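Local coordinates for putative lipoprotein (Bacteroides ovatus, PDB 3OQQ) that is of unknown function but is probably an extracellular lipoprotein that binds calcium ions and is built largely from antiparallel beta strands, at residues A[258-261]-A[262-265]; A[278-281]-A[282-285]; A[375-379]-A[380-384]; A[399-402]-A[403-407]. All coordinates share one frame; numbering follows the deposited sequence.

Contact 1: A[258-261]-A[262-265]; sequences TVDK and AQAE
Between D260 and Q263 the backbone gives up its extended course, K261 and A262 taking near-zero psi values (-8° and 9°), and extended geometry returns at Q263. The carboxylate of D260 reaches into this bend, its CG lying anti to the backbone N (chi1 -173°). D260 OD1 takes the N-H of A262 at 3.1 Å on the anti side of the carboxylate, which makes an Asx turn; aspartate suits the place because its short stem reaches the amide two residues on. The other oxygen, D260 OD2, accepts from NE2 of Q263 at 2.9 Å. That donor comes from above the carboxylate plane, and the amide stands nearly perpendicular to it; the bend at chi2 brings the glutamine amide back to the aspartate. A262, exposed at the corner, has just a methyl to place there, 3.7 Å from D260 OD1. K261 instead sends an extended chain away from the bend, where NZ bonds to the carbonyl O of V205. A water donates to both K261 O (2.7 Å) and Q263 O (2.5 Å), joining two carbonyls of the bend. The chain turns here from strand 253-263 toward strand 266-272. Each carboxylate oxygen takes a different donor. With a backbone and a side-chain N-H directed at it, the negative charge of D260 is probably partly offset without a cationic partner in the turn.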
ATOM      1  N   THR A 258       2.521  -4.154  15.683  1.00 17.01           N
ATOM      2  CA  THR A 258       1.339  -3.974  16.506  1.00 16.27           C
ATOM      3  C   THR A 258       0.146  -3.797  15.592  1.00 20.87           C
ATOM      4  O   THR A 258       0.186  -3.007  14.651  1.00 19.59           O
ATOM      5  CB  THR A 258       1.512  -2.806  17.495  1.00 20.95           C
ATOM      6  OG1 THR A 258       2.712  -3.010  18.239  1.00 20.19           O
ATOM      7  CG2 THR A 258       0.329  -2.677  18.473  1.00 16.51           C
ATOM      8  N   VAL A 259      -0.909  -4.560  15.857  1.00 19.02           N
ATOM      9  CA  VAL A 259      -2.176  -4.414  15.143  1.00 18.10           C
ATOM     10  C   VAL A 259      -3.224  -4.036  16.203  1.00 20.20           C
ATOM     11  O   VAL A 259      -3.473  -4.814  17.121  1.00 17.01           O
ATOM     12  CB  VAL A 259      -2.574  -5.653  14.297  1.00 20.77           C
ATOM     13  CG1 VAL A 259      -3.883  -5.400  13.562  1.00 19.73           C
ATOM     14  CG2 VAL A 259      -1.478  -6.021  13.300  1.00 19.41           C
ATOM     15  N   ASP A 260      -3.804  -2.831  16.088  1.00 17.97           N
ATOM     16  CA  ASP A 260      -4.826  -2.349  17.023  1.00 17.90           C
ATOM     17  C   ASP A 260      -6.123  -2.135  16.246  1.00 21.13           C
ATOM     18  O   ASP A 260      -6.252  -1.132  15.541  1.00 18.91           O
ATOM     19  CB  ASP A 260      -4.360  -1.060  17.737  1.00 18.87           C
ATOM     20  CG  ASP A 260      -5.261  -0.553  18.868  1.00 23.49           C
ATOM     21  OD1 ASP A 260      -6.422  -0.987  18.945  1.00 20.26           O
ATOM     22  OD2 ASP A 260      -4.810   0.318  19.640  1.00 30.12           O
ATOM     23  N   LYS A 261      -7.085  -3.088  16.373  1.00 16.92           N
ATOM     24  CA  LYS A 261      -8.330  -3.002  15.623  1.00 16.55           C
ATOM     25  C   LYS A 261      -9.349  -2.110  16.334  1.00 22.29           C
ATOM     26  O   LYS A 261     -10.370  -1.797  15.748  1.00 24.46           O
ATOM     27  CB  LYS A 261      -8.923  -4.418  15.394  1.00 17.88           C
ATOM     28  CG  LYS A 261      -9.560  -5.088  16.660  1.00 17.16           C
ATOM     29  CD  LYS A 261     -10.227  -6.383  16.271  1.00 25.09           C
ATOM     30  CE  LYS A 261     -10.859  -7.117  17.432  1.00 28.27           C
ATOM     31  NZ  LYS A 261     -11.194  -8.521  17.038  1.00 24.40           N
ATOM     32  N   ALA A 262      -9.068  -1.686  17.571  1.00 19.98           N
ATOM     33  CA  ALA A 262     -10.034  -0.992  18.417  1.00 22.16           C
ATOM     34  C   ALA A 262      -9.966   0.558  18.413  1.00 26.63           C
ATOM     35  O   ALA A 262     -10.692   1.194  19.175  1.00 29.58           O
ATOM     36  CB  ALA A 262      -9.920  -1.522  19.843  1.00 22.96           C
ATOM     37  N   GLN A 263      -9.194   1.160  17.539  1.00 23.01           N
ATOM     38  CA  GLN A 263      -9.125   2.624  17.473  1.00 22.06           C
ATOM     39  C   GLN A 263     -10.354   3.183  16.756  1.00 25.58           C
ATOM     40  O   GLN A 263     -10.882   2.512  15.883  1.00 25.52           O
ATOM     41  CB  GLN A 263      -7.832   3.077  16.781  1.00 22.17           C
ATOM     42  CG  GLN A 263      -6.574   2.821  17.632  1.00 18.67           C
ATOM     43  CD  GLN A 263      -6.580   3.511  18.981  1.00 26.52           C
ATOM     44  OE1 GLN A 263      -6.842   4.717  19.099  1.00 26.80           O
ATOM     45  NE2 GLN A 263      -6.328   2.750  20.043  1.00 20.06           N
ATOM     46  N   ALA A 264     -10.803   4.395  17.112  1.00 23.05           N
ATOM     47  CA  ALA A 264     -11.978   5.030  16.498  1.00 23.74           C
ATOM     48  C   ALA A 264     -11.893   5.148  14.955  1.00 26.60           C
ATOM     49  O   ALA A 264     -12.881   4.870  14.273  1.00 27.14           O
ATOM     50  CB  ALA A 264     -12.188   6.407  17.094  1.00 24.62           C
ATOM     51  N   GLU A 265     -10.724   5.524  14.418  1.00 21.97           N
ATOM     52  CA  GLU A 265     -10.484   5.759  12.976  1.00 21.54           C
ATOM     53  C   GLU A 265     -10.368   4.468  12.154  1.00 26.44           C
ATOM     54  O   GLU A 265     -10.384   4.520  10.921  1.00 25.30           O
ATOM     55  CB  GLU A 265      -9.209   6.605  12.774  1.00 22.37           C
ATOM     56  CG  GLU A 265      -7.942   5.969  13.342  1.00 27.08           C
ATOM     57  CD  GLU A 265      -7.578   6.351  14.758  1.00 34.64           C
ATOM     58  OE1 GLU A 265      -8.488   6.472  15.613  1.00 26.77           O
ATOM     59  OE2 GLU A 265      -6.368   6.538  15.012  1.00 28.47           O
TER
HETATM   60  O   HOH W   1     -12.002   0.293  15.560  1.00 30.38           O

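Contact 2: A[278-281]-A[282-285]; sequences MDNN and QDMF
N280 grips the backbone that follows it, and its amide is the tight side of this loop. N280 OD1 receives the N-H of D283 at 2.8 Å in a practically straight bond, and the N-H of Q282 adds a weaker, bent one. The backbone O of N280 accepts from M284 N at 3.1 Å, completing an Asx motif of the kind found where helices begin, although no regular helix follows. The amide's other end is used too: N280 ND2 gives a hydrogen to OD2 of D283 at 3.0 Å, coming from well above the carboxylate plane while the acceptor lies in the amide plane. Asparagine fits because it offers an acceptor and a donor on one short stem, put over the turn by a chi1 of 64°. With an alanine here, the N-H of D283 would probably lose its acceptor and the D283 carboxylate its amide mate, leaving the turn less fixed. Close packing continues where two selenomethionines lie side by side, M278 CE 3.9 Å from M284 CG, while M278 CB meets F285 CB at 4.1 Å. A water links D279 N (2.8 Å) to M284 O (2.6 Å). The outer side is looser: N281 and Q282 are exposed, and the end of the Q282 side chain leads away from the turn. M284 also touches E397, a calcium ligand, and its side chain comes within about 5 Å of a bound calcium ion. Polar bonds shape the bend, while the flexible selenomethionine chains M278 and M284 pack its apolar side, M284 near a calcium ion.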
HETATM    1  N   MSE A 278      19.850  -0.060   9.752  1.00 22.39           N
HETATM    2  CA  MSE A 278      21.143   0.467   9.328  1.00 22.52           C
HETATM    3  C   MSE A 278      22.283  -0.111  10.199  1.00 30.05           C
HETATM    4  O   MSE A 278      22.024  -0.719  11.246  1.00 30.47           O
HETATM    5  CB  MSE A 278      21.151   1.996   9.408  1.00 24.18           C
HETATM    6  CG  MSE A 278      21.141   2.535  10.844  1.00 30.60           C
HETATM    7 SE   MSE A 278      20.957   4.452  10.925  0.75 37.23          SE
HETATM    8  CE  MSE A 278      19.359   4.621   9.699  1.00 33.53           C
ATOM      9  N   ASP A 279      23.541   0.111   9.775  1.00 27.04           N
ATOM     10  CA  ASP A 279      24.721  -0.320  10.523  1.00 27.21           C
ATOM     11  C   ASP A 279      25.369   0.858  11.207  1.00 31.36           C
ATOM     12  O   ASP A 279      26.046   0.678  12.225  1.00 32.49           O
ATOM     13  CB  ASP A 279      25.724  -1.018   9.607  1.00 29.31           C
ATOM     14  CG  ASP A 279      25.287  -2.411   9.215  1.00 37.53           C
ATOM     15  OD1 ASP A 279      24.294  -2.909   9.786  1.00 37.27           O
ATOM     16  OD2 ASP A 279      25.907  -2.984   8.319  1.00 44.48           O
ATOM     17  N   ASN A 280      25.150   2.062  10.659  1.00 25.92           N
ATOM     18  CA  ASN A 280      25.679   3.322  11.178  1.00 27.04           C
ATOM     19  C   ASN A 280      24.877   4.518  10.638  1.00 30.94           C
ATOM     20  O   ASN A 280      24.181   4.414   9.620  1.00 29.29           O
ATOM     21  CB  ASN A 280      27.176   3.481  10.848  1.00 29.30           C
ATOM     22  CG  ASN A 280      27.461   3.564   9.376  1.00 36.24           C
ATOM     23  OD1 ASN A 280      27.161   4.563   8.742  1.00 28.85           O
ATOM     24  ND2 ASN A 280      28.083   2.540   8.807  1.00 28.74           N
ATOM     25  N   ASN A 281      25.049   5.658  11.295  1.00 27.86           N
ATOM     26  CA  ASN A 281      24.384   6.917  11.015  1.00 28.68           C
ATOM     27  C   ASN A 281      24.843   7.585   9.719  1.00 33.87           C
ATOM     28  O   ASN A 281      24.115   8.413   9.187  1.00 34.99           O
ATOM     29  CB  ASN A 281      24.639   7.878  12.169  1.00 32.25           C
ATOM     30  CG  ASN A 281      24.136   7.380  13.488  1.00 49.30           C
ATOM     31  OD1 ASN A 281      22.961   7.025  13.643  1.00 43.25           O
ATOM     32  ND2 ASN A 281      25.034   7.321  14.456  1.00 41.73           N
ATOM     33  N   GLN A 282      26.048   7.302   9.241  1.00 30.46           N
ATOM     34  CA  GLN A 282      26.503   7.976   8.027  1.00 30.42           C
ATOM     35  C   GLN A 282      25.865   7.360   6.782  1.00 31.92           C
ATOM     36  O   GLN A 282      25.321   8.081   5.945  1.00 31.67           O
ATOM     37  CB  GLN A 282      28.030   7.928   7.931  1.00 32.41           C
ATOM     38  CG  GLN A 282      28.578   8.715   6.745  1.00 40.35           C
ATOM     39  CD  GLN A 282      30.061   8.562   6.658  1.00 58.78           C
ATOM     40  OE1 GLN A 282      30.747   8.436   7.671  1.00 52.99           O
ATOM     41  NE2 GLN A 282      30.589   8.561   5.449  1.00 54.82           N
ATOM     42  N   ASP A 283      25.947   6.031   6.664  1.00 26.50           N
ATOM     43  CA  ASP A 283      25.441   5.270   5.528  1.00 24.07           C
ATOM     44  C   ASP A 283      23.958   5.156   5.531  1.00 26.61           C
ATOM     45  O   ASP A 283      23.350   5.130   4.459  1.00 26.84           O
ATOM     46  CB  ASP A 283      26.033   3.854   5.551  1.00 24.67           C
ATOM     47  CG  ASP A 283      27.532   3.846   5.475  1.00 29.93           C
ATOM     48  OD1 ASP A 283      28.103   4.874   5.081  1.00 29.25           O
ATOM     49  OD2 ASP A 283      28.134   2.803   5.799  1.00 33.37           O
HETATM   50  N   MSE A 284      23.371   4.946   6.722  1.00 21.28           N
HETATM   51  CA  MSE A 284      21.936   4.687   6.857  1.00 18.14           C
HETATM   52  C   MSE A 284      21.584   3.371   6.116  1.00 20.57           C
HETATM   53  O   MSE A 284      22.463   2.511   5.992  1.00 20.21           O
HETATM   54  CB  MSE A 284      21.096   5.909   6.428  1.00 19.49           C
HETATM   55  CG  MSE A 284      21.263   7.101   7.417  1.00 24.61           C
HETATM   56 SE   MSE A 284      20.684   8.783   6.659  0.75 29.08          SE
HETATM   57  CE  MSE A 284      22.305   9.287   5.923  1.00 27.53           C
ATOM     58  N   PHE A 285      20.328   3.187   5.646  1.00 18.83           N
ATOM     59  CA  PHE A 285      19.896   1.894   5.129  1.00 18.48           C
ATOM     60  C   PHE A 285      19.372   1.896   3.686  1.00 21.48           C
ATOM     61  O   PHE A 285      18.266   2.379   3.427  1.00 20.46           O
ATOM     62  CB  PHE A 285      18.803   1.311   6.078  1.00 19.30           C
ATOM     63  CG  PHE A 285      18.368  -0.107   5.745  1.00 19.57           C
ATOM     64  CD1 PHE A 285      19.265  -1.170   5.837  1.00 19.53           C
ATOM     65  CD2 PHE A 285      17.060  -0.379   5.366  1.00 19.52           C
ATOM     66  CE1 PHE A 285      18.872  -2.459   5.522  1.00 20.17           C
ATOM     67  CE2 PHE A 285      16.659  -1.682   5.074  1.00 21.79           C
ATOM     68  CZ  PHE A 285      17.568  -2.714   5.148  1.00 19.61           C
TER
HETATM   69  O   HOH W   2      24.311   1.512   7.515  1.00 22.44           O

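Contact 3: A[375-379]-A[380-384]; sequences YYSNT and KGSTW
Hydrogen bonds from side chains to backbone dominate where S377 and N378 face G381 and S382. S377 OG donates to S382 O at 2.6 Å, on a carbonyl lone pair, and also bonds to NE of R348. Running the other way, the N-H of N378 reaches S382 OG at 3.0 Å; this hydroxyl, small enough to sit against the asparagine, bonds to Q138 OE1 as well. N378 OD1 takes two amides, K380 N at 3.0 Å and S382 N at 3.0 Å, from opposite faces of its plane. Its chi1 of 78° swings the amide back over the turn to meet them. A leucine in its place would probably leave the K380 and S382 N-H groups without that shared acceptor. Among backbone bonds, G381 N to N378 O closes a type I beta turn from N378 to G381, and the bond from K380 N to N378 OD1 makes an Asx turn within it. G381, the last residue of the turn, has a positive phi of 72°, which glycine adopts readily. The two arms run back in nearly opposite directions, as in a hairpin, without being regular strands. Aromatic contact fills the base: the W384 ring presents its edge to the backbone of Y376 and S377, with CE3 3.4 Å from Y376 O. A water donates to that carbonyl and accepts from W384 N. Farther out, W135 meets W384 edge-to-face, and W384 NE1 bonds to I137 O.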
ATOM      1  N   TYR A 375      -4.177  18.896   6.261  1.00 24.35           N
ATOM      2  CA  TYR A 375      -3.249  18.126   7.114  1.00 22.29           C
ATOM      3  C   TYR A 375      -1.876  17.961   6.459  1.00 23.58           C
ATOM      4  O   TYR A 375      -1.811  17.697   5.261  1.00 21.79           O
ATOM      5  CB  TYR A 375      -3.794  16.721   7.407  1.00 21.49           C
ATOM      6  CG  TYR A 375      -4.985  16.656   8.330  1.00 20.97           C
ATOM      7  CD1 TYR A 375      -4.882  17.056   9.657  1.00 22.83           C
ATOM      8  CD2 TYR A 375      -6.178  16.075   7.913  1.00 21.10           C
ATOM      9  CE1 TYR A 375      -5.968  16.956  10.530  1.00 24.92           C
ATOM     10  CE2 TYR A 375      -7.263  15.944   8.784  1.00 22.31           C
ATOM     11  CZ  TYR A 375      -7.145  16.365  10.096  1.00 30.58           C
ATOM     12  OH  TYR A 375      -8.208  16.221  10.954  1.00 37.12           O
ATOM     13  N   TYR A 376      -0.798  18.058   7.262  1.00 18.91           N
ATOM     14  CA  TYR A 376       0.590  17.837   6.860  1.00 18.49           C
ATOM     15  C   TYR A 376       0.969  18.502   5.504  1.00 25.02           C
ATOM     16  O   TYR A 376       1.507  17.854   4.599  1.00 25.71           O
ATOM     17  CB  TYR A 376       0.862  16.325   6.824  1.00 17.39           C
ATOM     18  CG  TYR A 376       0.818  15.687   8.197  1.00 16.57           C
ATOM     19  CD1 TYR A 376       1.891  15.804   9.078  1.00 17.82           C
ATOM     20  CD2 TYR A 376      -0.297  14.963   8.615  1.00 16.98           C
ATOM     21  CE1 TYR A 376       1.857  15.211  10.344  1.00 16.23           C
ATOM     22  CE2 TYR A 376      -0.349  14.378   9.881  1.00 17.92           C
ATOM     23  CZ  TYR A 376       0.734  14.495  10.738  1.00 24.98           C
ATOM     24  OH  TYR A 376       0.687  13.886  11.972  1.00 24.30           O
ATOM     25  N   SER A 377       0.745  19.813   5.385  1.00 22.97           N
ATOM     26  CA  SER A 377       1.083  20.493   4.131  1.00 22.90           C
ATOM     27  C   SER A 377       1.518  21.891   4.386  1.00 27.79           C
ATOM     28  O   SER A 377       0.862  22.567   5.177  1.00 27.28           O
ATOM     29  CB  SER A 377      -0.117  20.493   3.194  1.00 25.47           C
ATOM     30  OG  SER A 377       0.223  21.014   1.923  1.00 31.42           O
ATOM     31  N   ASN A 378       2.598  22.369   3.699  1.00 25.47           N
ATOM     32  CA  ASN A 378       3.007  23.764   3.899  1.00 27.20           C
ATOM     33  C   ASN A 378       1.982  24.685   3.189  1.00 34.41           C
ATOM     34  O   ASN A 378       1.052  24.179   2.550  1.00 34.51           O
ATOM     35  CB  ASN A 378       4.487  24.032   3.501  1.00 26.92           C
ATOM     36  CG  ASN A 378       4.815  24.167   2.027  1.00 41.05           C
ATOM     37  OD1 ASN A 378       3.959  24.074   1.138  1.00 33.97           O
ATOM     38  ND2 ASN A 378       6.093  24.316   1.732  1.00 31.64           N
ATOM     39  N   THR A 379       2.119  26.012   3.324  1.00 33.83           N
ATOM     40  CA  THR A 379       1.146  26.964   2.769  1.00 36.02           C
ATOM     41  C   THR A 379       1.119  26.971   1.220  1.00 44.29           C
ATOM     42  O   THR A 379       0.167  27.508   0.628  1.00 44.67           O
ATOM     43  CB  THR A 379       1.389  28.379   3.314  1.00 41.76           C
ATOM     44  OG1 THR A 379       2.733  28.756   3.014  1.00 42.61           O
ATOM     45  CG2 THR A 379       1.147  28.471   4.806  1.00 39.09           C
ATOM     46  N   LYS A 380       2.114  26.312   0.577  1.00 41.76           N
ATOM     47  CA  LYS A 380       2.218  26.234  -0.882  1.00 41.71           C
ATOM     48  C   LYS A 380       1.861  24.815  -1.427  1.00 41.99           C
ATOM     49  O   LYS A 380       2.235  24.469  -2.546  1.00 40.50           O
ATOM     50  CB  LYS A 380       3.621  26.675  -1.329  1.00 45.33           C
ATOM     51  CG  LYS A 380       3.932  28.141  -0.981  1.00 54.43           C
ATOM     52  CD  LYS A 380       5.273  28.605  -1.543  1.00 68.00           C
ATOM     53  CE  LYS A 380       6.465  28.178  -0.714  1.00 82.06           C
ATOM     54  NZ  LYS A 380       7.743  28.350  -1.460  1.00 91.33           N
ATOM     55  N   GLY A 381       1.091  24.046  -0.646  1.00 35.57           N
ATOM     56  CA  GLY A 381       0.588  22.728  -1.028  1.00 32.57           C
ATOM     57  C   GLY A 381       1.600  21.606  -1.070  1.00 32.27           C
ATOM     58  O   GLY A 381       1.426  20.645  -1.831  1.00 30.39           O
ATOM     59  N   SER A 382       2.641  21.693  -0.224  1.00 26.35           N
ATOM     60  CA  SER A 382       3.677  20.660  -0.172  1.00 24.29           C
ATOM     61  C   SER A 382       3.184  19.385   0.476  1.00 25.59           C
ATOM     62  O   SER A 382       2.124  19.362   1.102  1.00 23.42           O
ATOM     63  CB  SER A 382       4.888  21.154   0.611  1.00 25.33           C
ATOM     64  OG  SER A 382       4.669  21.084   2.010  1.00 24.60           O
ATOM     65  N   THR A 383       3.983  18.329   0.336  1.00 22.05           N
ATOM     66  CA  THR A 383       3.758  17.059   1.009  1.00 20.95           C
ATOM     67  C   THR A 383       5.086  16.549   1.578  1.00 23.21           C
ATOM     68  O   THR A 383       6.154  16.900   1.070  1.00 18.84           O
ATOM     69  CB  THR A 383       3.074  16.009   0.101  1.00 21.90           C
ATOM     70  OG1 THR A 383       2.747  14.878   0.921  1.00 21.14           O
ATOM     71  CG2 THR A 383       3.955  15.567  -1.067  1.00 17.60           C
ATOM     72  N   TRP A 384       4.996  15.731   2.646  1.00 21.67           N
ATOM     73  CA  TRP A 384       6.124  15.059   3.271  1.00 21.21           C
ATOM     74  C   TRP A 384       6.082  13.567   2.918  1.00 23.84           C
ATOM     75  O   TRP A 384       6.909  12.819   3.403  1.00 22.83           O
ATOM     76  CB  TRP A 384       6.145  15.248   4.804  1.00 19.91           C
ATOM     77  CG  TRP A 384       6.771  16.533   5.242  1.00 21.16           C
ATOM     78  CD1 TRP A 384       8.077  16.741   5.588  1.00 23.71           C
ATOM     79  CD2 TRP A 384       6.115  17.812   5.349  1.00 21.46           C
ATOM     80  NE1 TRP A 384       8.272  18.068   5.920  1.00 22.95           N
ATOM     81  CE2 TRP A 384       7.081  18.742   5.803  1.00 24.38           C
ATOM     82  CE3 TRP A 384       4.806  18.264   5.080  1.00 22.41           C
ATOM     83  CZ2 TRP A 384       6.770  20.077   6.049  1.00 24.15           C
ATOM     84  CZ3 TRP A 384       4.500  19.590   5.326  1.00 24.61           C
ATOM     85  CH2 TRP A 384       5.478  20.484   5.793  1.00 25.91           C
TER
HETATM   86  O   HOH W   3       2.556  15.515   4.111  1.00 19.40           O

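Contact 4: A[399-402]-A[403-407]; sequences VPFR and EAYPD
The carbonyl oxygen of P400 is gripped by two amides, E403 N at 2.9 Å and A404 N at 3.2 Å. A404 comes in the carbonyl plane, E403 from well above it. One residue on, F401 O accepts from Y405 N at 2.9 Å, nearly along the C=O axis. The two four-residue bonds are helical and E403 N adds a three-residue one, in the short helix 401-404, with P400 at its N-cap position and Y405 first to leave helical geometry. Proline suits this place because its ring fixes phi, no N-H needs satisfying, and its carbonyl stays available to the helix's first amides. E403 runs its extended chain past that ring, with OE2 3.6 Å from P400 CG, its carboxylate making a weak, long ion pair with K430. At the far end P406, again lacking an N-H, gives R402 O a CA-H...O contact of 3.4 Å. Aromatic packing holds the inner side of the turn. F401, its CG anti to the backbone N (chi1 -161°), brings its ring obliquely against that of Y405, whose CD2 lies over one face toward the rim, 3.5 Å from F401 CZ. The planes are inclined by 31°. F408 meets F401 edge-to-face, W422 does so to Y405, and the phenol oxygen of Y405 bonds to R393 O. A404, buried, rests its methyl on T431 of strand 431-432.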
ATOM      1  N   VAL A 399      20.119  13.200  -2.757  1.00 22.25           N
ATOM      2  CA  VAL A 399      19.857  13.524  -4.159  1.00 22.74           C
ATOM      3  C   VAL A 399      18.439  14.135  -4.213  1.00 27.64           C
ATOM      4  O   VAL A 399      17.485  13.462  -3.793  1.00 26.67           O
ATOM      5  CB  VAL A 399      20.012  12.309  -5.126  1.00 26.62           C
ATOM      6  CG1 VAL A 399      19.439  12.623  -6.505  1.00 25.90           C
ATOM      7  CG2 VAL A 399      21.467  11.864  -5.238  1.00 26.74           C
ATOM      8  N   PRO A 400      18.270  15.387  -4.712  1.00 26.10           N
ATOM      9  CA  PRO A 400      16.910  15.967  -4.795  1.00 25.60           C
ATOM     10  C   PRO A 400      15.961  15.073  -5.595  1.00 26.59           C
ATOM     11  O   PRO A 400      16.334  14.617  -6.673  1.00 26.96           O
ATOM     12  CB  PRO A 400      17.140  17.312  -5.507  1.00 28.50           C
ATOM     13  CG  PRO A 400      18.564  17.658  -5.233  1.00 33.40           C
ATOM     14  CD  PRO A 400      19.283  16.319  -5.257  1.00 28.43           C
ATOM     15  N   PHE A 401      14.742  14.817  -5.073  1.00 21.35           N
ATOM     16  CA  PHE A 401      13.744  13.963  -5.743  1.00 19.17           C
ATOM     17  C   PHE A 401      13.491  14.404  -7.195  1.00 24.32           C
ATOM     18  O   PHE A 401      13.530  13.564  -8.085  1.00 23.43           O
ATOM     19  CB  PHE A 401      12.422  13.901  -4.958  1.00 19.55           C
ATOM     20  CG  PHE A 401      11.585  12.704  -5.367  1.00 18.30           C
ATOM     21  CD1 PHE A 401      11.992  11.408  -5.053  1.00 18.84           C
ATOM     22  CD2 PHE A 401      10.433  12.868  -6.116  1.00 18.54           C
ATOM     23  CE1 PHE A 401      11.237  10.298  -5.464  1.00 19.30           C
ATOM     24  CE2 PHE A 401       9.667  11.756  -6.519  1.00 20.19           C
ATOM     25  CZ  PHE A 401      10.067  10.484  -6.183  1.00 17.60           C
ATOM     26  N   ARG A 402      13.335  15.729  -7.444  1.00 22.82           N
ATOM     27  CA  ARG A 402      13.114  16.331  -8.769  1.00 22.17           C
ATOM     28  C   ARG A 402      14.315  16.042  -9.754  1.00 28.87           C
ATOM     29  O   ARG A 402      14.130  16.124 -10.970  1.00 29.40           O
ATOM     30  CB  ARG A 402      12.880  17.847  -8.618  1.00 20.70           C
ATOM     31  CG  ARG A 402      14.177  18.626  -8.422  1.00 32.90           C
ATOM     32  CD  ARG A 402      14.011  19.980  -7.817  1.00 41.99           C
ATOM     33  NE  ARG A 402      13.420  20.930  -8.740  1.00 39.97           N
ATOM     34  CZ  ARG A 402      13.458  22.248  -8.578  1.00 55.49           C
ATOM     35  NH1 ARG A 402      14.107  22.781  -7.546  1.00 42.63           N
ATOM     36  NH2 ARG A 402      12.860  23.043  -9.450  1.00 31.89           N
ATOM     37  N   GLU A 403      15.521  15.719  -9.228  1.00 24.86           N
ATOM     38  CA  GLU A 403      16.688  15.352 -10.063  1.00 24.61           C
ATOM     39  C   GLU A 403      16.648  13.863 -10.400  1.00 26.03           C
ATOM     40  O   GLU A 403      16.998  13.490 -11.512  1.00 25.05           O
ATOM     41  CB  GLU A 403      18.019  15.732  -9.392  1.00 26.13           C
ATOM     42  CG  GLU A 403      18.237  17.235  -9.366  1.00 31.53           C
ATOM     43  CD  GLU A 403      19.588  17.721  -8.889  1.00 48.48           C
ATOM     44  OE1 GLU A 403      20.569  16.947  -8.960  1.00 39.36           O
ATOM     45  OE2 GLU A 403      19.666  18.891  -8.452  1.00 56.70           O
ATOM     46  N   ALA A 404      16.202  13.012  -9.454  1.00 21.88           N
ATOM     47  CA  ALA A 404      15.997  11.579  -9.699  1.00 20.27           C
ATOM     48  C   ALA A 404      14.847  11.384 -10.696  1.00 23.79           C
ATOM     49  O   ALA A 404      14.897  10.462 -11.515  1.00 22.97           O
ATOM     50  CB  ALA A 404      15.675  10.863  -8.389  1.00 20.25           C
ATOM     51  N   TYR A 405      13.800  12.266 -10.610  1.00 20.21           N
ATOM     52  CA  TYR A 405      12.617  12.236 -11.472  1.00 19.80           C
ATOM     53  C   TYR A 405      12.449  13.604 -12.181  1.00 23.58           C
ATOM     54  O   TYR A 405      11.753  14.474 -11.644  1.00 23.47           O
ATOM     55  CB  TYR A 405      11.351  11.822 -10.649  1.00 19.45           C
ATOM     56  CG  TYR A 405      11.427  10.365 -10.255  1.00 17.82           C
ATOM     57  CD1 TYR A 405      11.005   9.366 -11.130  1.00 18.51           C
ATOM     58  CD2 TYR A 405      12.051   9.976  -9.070  1.00 17.82           C
ATOM     59  CE1 TYR A 405      11.170   8.015 -10.820  1.00 16.48           C
ATOM     60  CE2 TYR A 405      12.248   8.632  -8.762  1.00 18.56           C
ATOM     61  CZ  TYR A 405      11.805   7.654  -9.643  1.00 24.12           C
ATOM     62  OH  TYR A 405      12.028   6.332  -9.373  1.00 20.68           O
ATOM     63  N   PRO A 406      13.050  13.804 -13.399  1.00 20.59           N
ATOM     64  CA  PRO A 406      12.976  15.134 -14.058  1.00 21.11           C
ATOM     65  C   PRO A 406      11.581  15.597 -14.497  1.00 24.50           C
ATOM     66  O   PRO A 406      11.418  16.776 -14.790  1.00 24.46           O
ATOM     67  CB  PRO A 406      13.895  14.984 -15.286  1.00 23.23           C
ATOM     68  CG  PRO A 406      14.794  13.828 -14.956  1.00 26.98           C
ATOM     69  CD  PRO A 406      13.948  12.891 -14.142  1.00 21.72           C
ATOM     70  N   ASP A 407      10.596  14.696 -14.597  1.00 21.70           N
ATOM     71  CA  ASP A 407       9.233  15.099 -14.972  1.00 21.33           C
ATOM     72  C   ASP A 407       8.308  15.290 -13.751  1.00 24.73           C
ATOM     73  O   ASP A 407       7.130  15.627 -13.929  1.00 23.47           O
ATOM     74  CB  ASP A 407       8.639  14.083 -15.931  1.00 22.74           C
ATOM     75  CG  ASP A 407       9.353  14.093 -17.266  1.00 27.93           C
ATOM     76  OD1 ASP A 407       9.911  15.148 -17.632  1.00 25.93           O
ATOM     77  OD2 ASP A 407       9.342  13.057 -17.940  1.00 34.17           O
TER

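Overall arrangement
All four contacts are local turns, strung in series along the chain and touching nowhere. Each mixes buried and exposed residues. Contact 1 belongs to the six-stranded sheet and bends one strand into the next; contacts 2 and 3 shape irregular loops, and contact 4 is the one built on a helix. In contacts 1 to 3 an aspartate or asparagine side chain captures backbone amides, whereas in contact 4 backbone carbonyls do the work and aromatic rings pack the buried side. Contacts 3 and 4 are the closest pair, with centres about 19 Å apart, while contacts 1 and 4 lie on opposite sides of the chain's centre. Contact 2 comes nearest to calcium.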